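Local coordinates for protein phytoene synthase (Enterococcus hirae, PDB 5IYS) that probably condenses two farnesyl diphosphate molecules head to head into dehydrosqualene, a C30 carotenoid precursor, in a magnesium-dependent reaction, at residues A[163-168]-A[222-227]; A[169-174]-A[251-256]; A[245-250]-A[276-281]. All coordinates share one frame; numbering follows the deposited sequence.

Interaction 1. Residues A[163-168]-A[222-227]. With FPS (S-[(2E,6E)-3,7,11-trimethyldodeca-2,6,10-trienyl] trihydrogen thiodiphosphate), chain G.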
# COMPACT_ATOMS: atom_id res chain seq x y z
N GLU A 163 2.75 6.82 0.15
CA GLU A 163 1.79 7.90 0.02
C GLU A 163 1.15 8.02 -1.37
O GLU A 163 -0.06 8.22 -1.48
CB GLU A 163 2.40 9.26 0.44
CG GLU A 163 1.34 10.34 0.65
CD GLU A 163 1.98 11.72 0.86
OE1 GLU A 163 3.18 11.80 1.19
OE2 GLU A 163 1.29 12.74 0.64
N ALA A 164 1.95 7.94 -2.43
CA ALA A 164 1.39 8.01 -3.78
C ALA A 164 0.35 6.90 -3.97
O ALA A 164 -0.67 7.08 -4.65
CB ALA A 164 2.54 7.87 -4.84
N MET A 165 0.70 5.69 -3.54
CA MET A 165 -0.22 4.57 -3.69
C MET A 165 -1.51 4.73 -2.89
O MET A 165 -2.61 4.37 -3.35
CB MET A 165 0.51 3.27 -3.30
CG MET A 165 1.43 2.76 -4.41
SD MET A 165 2.35 1.28 -3.81
CE MET A 165 3.25 0.92 -5.31
N GLN A 166 -1.39 5.23 -1.66
CA GLN A 166 -2.57 5.40 -0.81
C GLN A 166 -3.48 6.47 -1.45
O GLN A 166 -4.69 6.31 -1.43
CB GLN A 166 -2.17 5.81 0.61
CG GLN A 166 -3.32 6.04 1.56
CD GLN A 166 -4.25 4.84 1.64
OE1 GLN A 166 -5.44 4.96 1.38
NE2 GLN A 166 -3.68 3.66 1.85
N LEU A 167 -2.90 7.57 -1.93
CA LEU A 167 -3.69 8.60 -2.65
C LEU A 167 -4.40 8.02 -3.87
O LEU A 167 -5.53 8.38 -4.18
CB LEU A 167 -2.77 9.73 -3.14
CG LEU A 167 -2.27 10.71 -2.07
CD1 LEU A 167 -1.48 11.83 -2.71
CD2 LEU A 167 -3.45 11.25 -1.27
N THR A 168 -3.69 7.17 -4.61
CA THR A 168 -4.30 6.47 -5.75
C THR A 168 -5.48 5.61 -5.30
O THR A 168 -6.56 5.62 -5.91
CB THR A 168 -3.24 5.57 -6.43
OG1 THR A 168 -2.11 6.37 -6.83
CG2 THR A 168 -3.83 4.84 -7.63
N ASN A 222 3.21 13.30 -8.85
CA ASN A 222 4.45 13.90 -8.37
C ASN A 222 5.16 13.05 -7.34
O ASN A 222 6.39 12.89 -7.39
CB ASN A 222 4.17 15.27 -7.74
CG ASN A 222 3.81 16.33 -8.77
OD1 ASN A 222 3.38 17.43 -8.42
ND2 ASN A 222 4.03 16.02 -10.04
N LEU A 223 4.40 12.48 -6.42
CA LEU A 223 5.01 11.60 -5.42
C LEU A 223 5.58 10.31 -5.99
O LEU A 223 6.62 9.85 -5.50
CB LEU A 223 4.03 11.28 -4.29
CG LEU A 223 3.58 12.49 -3.47
CD1 LEU A 223 2.33 12.07 -2.68
CD2 LEU A 223 4.69 12.89 -2.51
N TYR A 224 4.88 9.68 -6.95
CA TYR A 224 5.42 8.53 -7.65
C TYR A 224 6.77 8.93 -8.22
O TYR A 224 7.79 8.26 -8.00
CB TYR A 224 4.46 8.05 -8.76
CG TYR A 224 3.30 7.17 -8.28
CD1 TYR A 224 3.52 5.88 -7.78
CD2 TYR A 224 2.00 7.58 -8.47
CE1 TYR A 224 2.46 5.05 -7.41
CE2 TYR A 224 0.93 6.78 -8.06
CZ TYR A 224 1.16 5.52 -7.55
OH TYR A 224 0.08 4.71 -7.22
N GLU A 225 6.76 9.97 -9.04
CA GLU A 225 8.00 10.41 -9.69
C GLU A 225 9.13 10.73 -8.71
O GLU A 225 10.26 10.30 -8.92
CB GLU A 225 7.74 11.57 -10.65
CG GLU A 225 7.23 11.12 -12.03
CD GLU A 225 8.29 10.38 -12.85
OE1 GLU A 225 9.48 10.74 -12.73
OE2 GLU A 225 7.94 9.42 -13.58
N GLU A 226 8.83 11.48 -7.65
CA GLU A 226 9.81 11.72 -6.60
C GLU A 226 10.36 10.45 -5.97
O GLU A 226 11.56 10.35 -5.73
CB GLU A 226 9.29 12.69 -5.54
CG GLU A 226 8.96 14.10 -6.05
CD GLU A 226 8.09 14.87 -5.07
OE1 GLU A 226 8.27 14.66 -3.86
OE2 GLU A 226 7.22 15.66 -5.52
N SER A 227 9.50 9.47 -5.74
CA SER A 227 9.94 8.26 -5.02
C SER A 227 10.93 7.47 -5.85
O SER A 227 11.74 6.71 -5.29
CB SER A 227 8.74 7.36 -4.64
OG SER A 227 8.24 6.67 -5.79
C1 FPS G . -3.08 -1.51 -1.61
S1 FPS G . -3.17 -3.07 -0.82
C2 FPS G . -1.79 -0.94 -1.07
C3 FPS G . -1.58 0.37 -0.80
C4 FPS G . -2.65 1.38 -1.07
C5 FPS G . -0.25 0.86 -0.26
C6 FPS G . 0.80 -0.23 -0.03
C7 FPS G . 2.15 0.43 0.12
C8 FPS G . 3.28 -0.13 -0.35
C10 FPS G . 4.58 0.57 -0.03
C9 FPS G . 3.30 -1.42 -1.12
C11 FPS G . 5.33 0.87 -1.33
C12 FPS G . 6.73 1.40 -1.04
C13 FPS G . 7.84 0.64 -0.99
C14 FPS G . 9.18 1.29 -0.73
C15 FPS G . 7.81 -0.85 -1.21
PA FPS G . -4.44 -4.36 -1.82
O1A FPS G . -4.06 -5.76 -1.59
O2A FPS G . -5.81 -4.12 -1.00
O3A FPS G . -4.76 -3.99 -3.33
PB FPS G . -5.99 -2.95 -3.57
O1B FPS G . -7.26 -3.70 -3.84
O2B FPS G . -5.49 -2.07 -4.69
O3B FPS G . -6.27 -2.07 -2.37
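Thr168 OG1 is held by two hydrogen bonds: it accepts one from Tyr224 OH across the contact, at 2.8 Å, and gives one to Ala164 O, a turn back in its own helix, at 2.7 Å. OG1 sits beside the backbone N of Thr168 (chi1 -57°), a placement that brings a helical threonine hydroxyl within reach of the preceding turn. Ala164 O also receives the backbone N-H of Thr168, and the two donors reach it from opposite faces of its plane. Two buried hydroxyls are thus paired without a charged group. Alanine suits position 164 because its bare methyl can lie against an aromatic ring: CB of Ala164 is over the centre of one face of Tyr224, 3.5 Å from the centroid, in a CH-pi contact. The side chain of Met165 crosses that of Tyr224 at about a right angle, CG of Met165 being 3.9 Å from CE1 of Tyr224. Leu223 packs on the same alanine, its CB 3.8 Å from Ala164 CB, and its CD1 lies against Leu167 CD1. The contact joins two antiparallel helices, 155-172 and 207-227, of the all-helical isoprenoid synthase fold, and Met165 SD continues onto the farnesyl chain in the substrate pocket.

Interaction 2. Residues A[169-174]-A[251-256]. With MG (magnesium ion), chain D; FPS (S-[(2E,6E)-3,7,11-trimethyldodeca-2,6,10-trienyl] trihydrogen thiodiphosphate), chain G; FPS (S-[(2E,6E)-3,7,11-trimethyldodeca-2,6,10-trienyl] trihydrogen thiodiphosphate), chain H.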
# COMPACT_ATOMS: atom_id res chain seq x y z
N ASN A 169 -5.30 4.88 -4.21
CA ASN A 169 -6.39 4.06 -3.65
C ASN A 169 -7.62 4.90 -3.27
O ASN A 169 -8.78 4.53 -3.58
CB ASN A 169 -5.86 3.24 -2.47
CG ASN A 169 -6.90 2.29 -1.91
OD1 ASN A 169 -7.81 2.72 -1.22
ND2 ASN A 169 -6.75 0.99 -2.18
N ILE A 170 -7.35 6.06 -2.70
CA ILE A 170 -8.38 7.01 -2.31
C ILE A 170 -9.17 7.51 -3.53
O ILE A 170 -10.42 7.50 -3.56
CB ILE A 170 -7.74 8.21 -1.56
CG1 ILE A 170 -7.38 7.82 -0.11
CG2 ILE A 170 -8.67 9.38 -1.51
CD1 ILE A 170 -6.45 8.82 0.62
N LEU A 171 -8.43 7.87 -4.57
CA LEU A 171 -8.99 8.45 -5.79
C LEU A 171 -9.74 7.40 -6.59
O LEU A 171 -10.70 7.69 -7.30
CB LEU A 171 -7.85 9.05 -6.64
CG LEU A 171 -7.31 10.37 -6.08
CD1 LEU A 171 -5.99 10.69 -6.73
CD2 LEU A 171 -8.32 11.54 -6.33
N ARG A 172 -9.31 6.15 -6.44
CA ARG A 172 -9.98 5.06 -7.14
C ARG A 172 -11.35 4.78 -6.51
O ARG A 172 -12.27 4.34 -7.20
CB ARG A 172 -9.07 3.81 -7.11
CG ARG A 172 -9.60 2.58 -7.85
CD ARG A 172 -8.73 1.37 -7.51
NE ARG A 172 -8.99 0.96 -6.13
CZ ARG A 172 -8.33 0.00 -5.48
NH1 ARG A 172 -7.27 -0.56 -6.04
NH2 ARG A 172 -8.74 -0.37 -4.27
N ASP A 173 -11.49 5.01 -5.21
CA ASP A 173 -12.58 4.39 -4.46
C ASP A 173 -13.52 5.43 -3.84
O ASP A 173 -14.24 5.13 -2.88
CB ASP A 173 -12.05 3.49 -3.33
CG ASP A 173 -11.30 2.25 -3.83
OD1 ASP A 173 -11.47 1.86 -5.01
OD2 ASP A 173 -10.56 1.65 -3.02
N VAL A 174 -13.57 6.64 -4.39
CA VAL A 174 -14.34 7.69 -3.74
C VAL A 174 -15.79 7.27 -3.46
O VAL A 174 -16.31 7.47 -2.36
CB VAL A 174 -14.30 8.99 -4.55
CG1 VAL A 174 -15.28 9.99 -3.96
CG2 VAL A 174 -12.88 9.56 -4.60
N GLU A 251 -1.14 3.19 -12.71
CA GLU A 251 -2.03 3.00 -13.85
C GLU A 251 -3.51 3.11 -13.53
O GLU A 251 -4.30 3.56 -14.37
CB GLU A 251 -1.73 1.64 -14.52
CG GLU A 251 -2.66 1.32 -15.69
CD GLU A 251 -2.36 2.11 -16.95
OE1 GLU A 251 -1.33 2.82 -17.00
OE2 GLU A 251 -3.19 2.06 -17.89
N GLN A 252 -3.90 2.82 -12.29
CA GLN A 252 -5.30 3.00 -11.93
C GLN A 252 -5.82 4.43 -12.02
O GLN A 252 -7.03 4.63 -12.17
CB GLN A 252 -5.61 2.42 -10.55
CG GLN A 252 -5.15 0.96 -10.46
CD GLN A 252 -5.29 0.43 -9.06
OE1 GLN A 252 -6.26 -0.27 -8.74
NE2 GLN A 252 -4.43 0.89 -8.17
N LEU A 253 -4.93 5.41 -11.90
CA LEU A 253 -5.34 6.79 -12.15
C LEU A 253 -5.84 6.95 -13.59
O LEU A 253 -6.84 7.62 -13.83
CB LEU A 253 -4.19 7.78 -11.88
CG LEU A 253 -3.67 7.78 -10.42
CD1 LEU A 253 -2.44 8.68 -10.39
CD2 LEU A 253 -4.71 8.30 -9.45
N ASN A 254 -5.11 6.40 -14.55
CA ASN A 254 -5.51 6.52 -15.96
C ASN A 254 -6.80 5.80 -16.30
O ASN A 254 -7.59 6.27 -17.12
CB ASN A 254 -4.39 6.07 -16.89
CG ASN A 254 -3.37 7.16 -17.11
OD1 ASN A 254 -3.60 8.32 -16.78
ND2 ASN A 254 -2.20 6.78 -17.60
N ILE A 255 -7.06 4.71 -15.59
CA ILE A 255 -8.31 3.97 -15.71
C ILE A 255 -9.50 4.87 -15.36
O ILE A 255 -10.50 4.88 -16.07
CB ILE A 255 -8.31 2.75 -14.75
CG1 ILE A 255 -7.62 1.55 -15.40
CG2 ILE A 255 -9.71 2.36 -14.31
CD1 ILE A 255 -6.70 1.92 -16.55
N VAL A 256 -9.42 5.55 -14.21
CA VAL A 256 -10.52 6.41 -13.76
C VAL A 256 -10.72 7.55 -14.75
O VAL A 256 -11.84 7.91 -15.08
CB VAL A 256 -10.28 6.98 -12.34
CG1 VAL A 256 -11.40 7.92 -11.94
CG2 VAL A 256 -10.13 5.87 -11.33
MG MG D . -9.33 2.72 0.29
C1 FPS G . -3.08 -1.51 -1.61
S1 FPS G . -3.17 -3.07 -0.82
C2 FPS G . -1.79 -0.94 -1.07
C3 FPS G . -1.58 0.37 -0.80
C4 FPS G . -2.65 1.38 -1.07
C5 FPS G . -0.25 0.86 -0.26
C6 FPS G . 0.80 -0.23 -0.03
C7 FPS G . 2.15 0.43 0.12
C8 FPS G . 3.28 -0.13 -0.35
C10 FPS G . 4.58 0.57 -0.03
C9 FPS G . 3.30 -1.42 -1.12
C11 FPS G . 5.33 0.87 -1.33
C12 FPS G . 6.73 1.40 -1.04
C13 FPS G . 7.84 0.64 -0.99
C14 FPS G . 9.18 1.29 -0.73
C15 FPS G . 7.81 -0.85 -1.21
PA FPS G . -4.44 -4.36 -1.82
O1A FPS G . -4.06 -5.76 -1.59
O2A FPS G . -5.81 -4.12 -1.00
O3A FPS G . -4.76 -3.99 -3.33
PB FPS G . -5.99 -2.95 -3.57
O1B FPS G . -7.26 -3.70 -3.84
O2B FPS G . -5.49 -2.07 -4.69
O3B FPS G . -6.27 -2.07 -2.37
C1 FPS H . -5.36 -0.99 1.33
S1 FPS H . -6.02 0.65 1.31
C2 FPS H . -4.87 -1.31 2.72
C3 FPS H . -3.79 -0.77 3.30
C4 FPS H . -2.97 0.33 2.68
C5 FPS H . -3.42 -1.26 4.68
C6 FPS H . -2.78 -2.65 4.64
C7 FPS H . -1.71 -2.73 3.56
C8 FPS H . -1.66 -3.75 2.70
C10 FPS H . -0.59 -3.69 1.63
C9 FPS H . -2.68 -4.85 2.73
C11 FPS H . 0.69 -4.39 2.04
C12 FPS H . 1.41 -4.57 0.71
C13 FPS H . 2.64 -5.11 0.58
C14 FPS H . 3.44 -5.61 1.74
C15 FPS H . 3.23 -5.21 -0.79
PA FPS H . -7.98 0.22 1.66
O1A FPS H . -8.11 -0.46 2.98
O2A FPS H . -8.81 1.60 1.69
O3A FPS H . -8.55 -0.54 0.34
PB FPS H . -8.98 -2.07 0.19
O1B FPS H . -10.45 -2.02 -0.12
O2B FPS H . -8.76 -2.90 1.44
O3B FPS H . -8.16 -2.63 -0.95
O HOH W 1 -9.97 4.18 -0.57
O HOH W 2 -8.78 4.09 1.59
O HOH W 3 -9.83 1.60 -0.85
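Arg172 and Gln252 make the polar bond between these helices: NH1 of Arg172 donates to OE1 of Gln252 over 2.9 Å, with an N-H...O angle of 162°. The guanidinium and amide planes stand 73° apart, yet OE1 lies close to the guanidinium plane, where the N-H points. Gln252 NE2 is turned to the backbone oxygen of Tyr249, which helps to fix the amide with its oxygen facing the arginine.

Charged partners hold the guanidinium at further points. Asp173 is gripped side-on by two nitrogens: Arg172 NE meets OD1 from above the carboxylate plane at 2.9 Å, and Arg172 NH2 reaches OD2 on its syn side. NH1 of Arg172 also donates to O2B of the chain G farnesyl thiodiphosphate, 2.7 Å away. Arginine suits this place because its long chain, bent at chi3 (71°), carries a planar guanidinium whose edge can serve carboxylate, amide and diphosphate together.

Asn169 and Asp173, four residues apart, correspond to the second metal-binding motif of the squalene/phytoene synthase family, at the C-terminal end of helix 155-172 in the isoprenoid synthase fold. Asp56 and Asp60 supply the other metal-binding motif.

Metal coordination falls to the asparagine: OD1 of Asn169 binds magnesium at 2.1 Å, and O2A of the chain H ligand and three waters are further ligands. Asp173 OD2 stays 3.7 Å from this magnesium and does not bind it in this model, although Asp173 is known as a ligand of a magnesium site of this protein.

Apolar contact completes the interface, where branched aliphatic side chains match a buried surface. Leu171 CD1 touches Leu253 CD2 at 3.8 Å, the two side chains crossing obliquely, and a methyl of Val256, CG2, approaches Arg172 CA at 4.3 Å.

Interaction 3. Residues A[245-250]-A[276-281]. With FPS (S-[(2E,6E)-3,7,11-trimethyldodeca-2,6,10-trienyl] trihydrogen thiodiphosphate), chain G.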
# COMPACT_ATOMS: atom_id res chain seq x y z
N ALA A 245 5.46 -2.79 -9.23
CA ALA A 245 4.39 -2.49 -8.28
C ALA A 245 3.93 -1.04 -8.43
O ALA A 245 2.73 -0.75 -8.45
CB ALA A 245 4.80 -2.80 -6.84
N ALA A 246 4.89 -0.12 -8.51
CA ALA A 246 4.58 1.28 -8.65
C ALA A 246 3.79 1.56 -9.95
O ALA A 246 2.83 2.33 -9.91
CB ALA A 246 5.90 2.13 -8.59
N PHE A 247 4.29 1.09 -11.10
CA PHE A 247 3.66 1.41 -12.39
C PHE A 247 2.28 0.79 -12.49
O PHE A 247 1.31 1.44 -12.92
CB PHE A 247 4.51 0.89 -13.55
CG PHE A 247 5.60 1.83 -14.01
CD1 PHE A 247 6.60 2.23 -13.15
CD2 PHE A 247 5.75 2.09 -15.38
CE1 PHE A 247 7.69 3.02 -13.61
CE2 PHE A 247 6.82 2.84 -15.85
CZ PHE A 247 7.78 3.32 -14.96
N ILE A 248 2.16 -0.45 -12.02
CA ILE A 248 0.83 -1.07 -12.02
C ILE A 248 -0.16 -0.30 -11.14
O ILE A 248 -1.31 -0.09 -11.54
CB ILE A 248 0.90 -2.58 -11.69
CG1 ILE A 248 1.57 -3.29 -12.87
CG2 ILE A 248 -0.47 -3.21 -11.40
CD1 ILE A 248 2.25 -4.60 -12.50
N TYR A 249 0.25 0.07 -9.93
CA TYR A 249 -0.68 0.78 -9.06
C TYR A 249 -1.05 2.15 -9.65
O TYR A 249 -2.23 2.51 -9.67
CB TYR A 249 -0.16 0.88 -7.62
CG TYR A 249 -1.29 0.75 -6.63
CD1 TYR A 249 -1.89 -0.48 -6.40
CD2 TYR A 249 -1.82 1.88 -6.03
CE1 TYR A 249 -2.91 -0.61 -5.49
CE2 TYR A 249 -2.86 1.78 -5.11
CZ TYR A 249 -3.41 0.53 -4.87
OH TYR A 249 -4.45 0.42 -4.00
N ARG A 250 -0.06 2.86 -10.20
CA ARG A 250 -0.26 4.22 -10.72
C ARG A 250 -1.22 4.23 -11.90
O ARG A 250 -1.91 5.23 -12.15
CB ARG A 250 1.07 4.80 -11.22
CG ARG A 250 0.92 6.20 -11.81
CD ARG A 250 2.29 6.82 -12.09
NE ARG A 250 2.98 6.02 -13.11
CZ ARG A 250 4.19 6.29 -13.57
NH1 ARG A 250 4.86 7.33 -13.08
NH2 ARG A 250 4.76 5.48 -14.46
N VAL A 276 1.12 -6.71 -18.30
CA VAL A 276 2.28 -7.25 -19.01
C VAL A 276 2.96 -6.14 -19.79
O VAL A 276 4.19 -6.03 -19.79
CB VAL A 276 1.88 -8.41 -19.98
CG1 VAL A 276 3.07 -8.74 -20.94
CG2 VAL A 276 1.53 -9.64 -19.15
N GLN A 277 2.17 -5.28 -20.40
CA GLN A 277 2.72 -4.13 -21.09
C GLN A 277 3.54 -3.27 -20.14
O GLN A 277 4.62 -2.78 -20.49
CB GLN A 277 1.60 -3.25 -21.67
CG GLN A 277 1.00 -3.82 -22.92
CD GLN A 277 -0.00 -2.87 -23.53
OE1 GLN A 277 -0.87 -2.34 -22.83
NE2 GLN A 277 0.11 -2.65 -24.84
N LEU A 278 3.01 -3.07 -18.95
CA LEU A 278 3.70 -2.26 -17.95
C LEU A 278 5.02 -2.87 -17.46
O LEU A 278 6.03 -2.16 -17.28
CB LEU A 278 2.75 -1.94 -16.77
CG LEU A 278 1.72 -0.84 -17.10
CD1 LEU A 278 0.48 -0.81 -16.19
CD2 LEU A 278 2.34 0.53 -17.14
N LEU A 279 5.05 -4.19 -17.29
CA LEU A 279 6.31 -4.86 -16.93
C LEU A 279 7.40 -4.60 -17.98
O LEU A 279 8.57 -4.42 -17.64
CB LEU A 279 6.13 -6.36 -16.74
CG LEU A 279 5.12 -6.87 -15.70
CD1 LEU A 279 5.08 -8.40 -15.62
CD2 LEU A 279 5.25 -6.24 -14.32
N LYS A 280 7.01 -4.64 -19.25
CA LYS A 280 7.96 -4.36 -20.32
C LYS A 280 8.36 -2.89 -20.30
O LYS A 280 9.53 -2.59 -20.51
CB LYS A 280 7.37 -4.70 -21.70
CG LYS A 280 7.20 -6.21 -21.94
CD LYS A 280 6.65 -6.50 -23.33
CE LYS A 280 6.91 -7.96 -23.67
NZ LYS A 280 5.85 -8.74 -22.99
N GLU A 281 7.40 -1.99 -20.11
CA GLU A 281 7.77 -0.59 -19.94
C GLU A 281 8.74 -0.39 -18.80
O GLU A 281 9.56 0.51 -18.85
CB GLU A 281 6.58 0.33 -19.68
CG GLU A 281 5.66 0.54 -20.86
CD GLU A 281 4.45 1.39 -20.50
OE1 GLU A 281 4.57 2.25 -19.60
OE2 GLU A 281 3.39 1.16 -21.11
C1 FPS G . -3.08 -1.51 -1.61
S1 FPS G . -3.17 -3.07 -0.82
C2 FPS G . -1.79 -0.94 -1.07
C3 FPS G . -1.58 0.37 -0.80
C4 FPS G . -2.65 1.38 -1.07
C5 FPS G . -0.25 0.86 -0.26
C6 FPS G . 0.80 -0.23 -0.03
C7 FPS G . 2.15 0.43 0.12
C8 FPS G . 3.28 -0.13 -0.35
C10 FPS G . 4.58 0.57 -0.03
C9 FPS G . 3.30 -1.42 -1.12
C11 FPS G . 5.33 0.87 -1.33
C12 FPS G . 6.73 1.40 -1.04
C13 FPS G . 7.84 0.64 -0.99
C14 FPS G . 9.18 1.29 -0.73
C15 FPS G . 7.81 -0.85 -1.21
PA FPS G . -4.44 -4.36 -1.82
O1A FPS G . -4.06 -5.76 -1.59
O2A FPS G . -5.81 -4.12 -1.00
O3A FPS G . -4.76 -3.99 -3.33
PB FPS G . -5.99 -2.95 -3.57
O1B FPS G . -7.26 -3.70 -3.84
O2B FPS G . -5.49 -2.07 -4.69
O3B FPS G . -6.27 -2.07 -2.37
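Apolar side chains pack helix 236-258 against the C-terminal helix 272-287, on the flank of the all-helical isoprenoid synthase fold that faces away from the bound farnesyl ligand. No hydrogen bond crosses between the two segments, whose axes approach to 9.5 Å at 135° between their directions. Leu278 is the central residue, and its two methyls reach two neighbours at once: Leu278 CD2 meets the edge of the Phe247 ring at CD2, 4.1 Å away, while Leu278 CD1 lies near the backbone of Phe247 and Ile248, 4.2 Å from Ile248 CA. Beside it, Ile248 CD1 touches Leu279 CD2 at 3.9 Å. Chi1 (-69°) sets CG1 of Ile248 anti to the carbonyl carbon, and chi2 (155°), nearly extended, carries CD1 outward to Leu279. Glu281 closes the border, and its carboxylate, tied by a salt bridge to Arg274, brings OE1 loosely up to the Phe247 ring edge. One face of that ring is covered by Arg250 NH2, 3.5 Å above its centre. On the opposite side of helix 236-258, the ring of Tyr249 meets that of Phe30 almost in parallel, and Tyr249 OH donates a hydrogen bond of 2.8 Å to O2B of the chain G ligand.

From the N terminus, helix 155-172 comes first and supplies the opening segments of interactions 1 and 2 in direct succession. Interaction 1 closes when helix 207-227 returns antiparallel to it. Helix 236-258 follows, and interaction 3 opens there before interaction 2 closes a few residues later, its loop crossing that of interaction 1. Interaction 3 closes last, in the C-terminal helix 272-287, so that it crosses interaction 2 but lies in series after interaction 1. Helix 236-258 is thereby tied to helix 155-172 on one side and to the last helix on the other. All three meet around the chain G ligand, and Thr168 CG2 packs on Leu253 CD2 where interactions 1 and 2 touch.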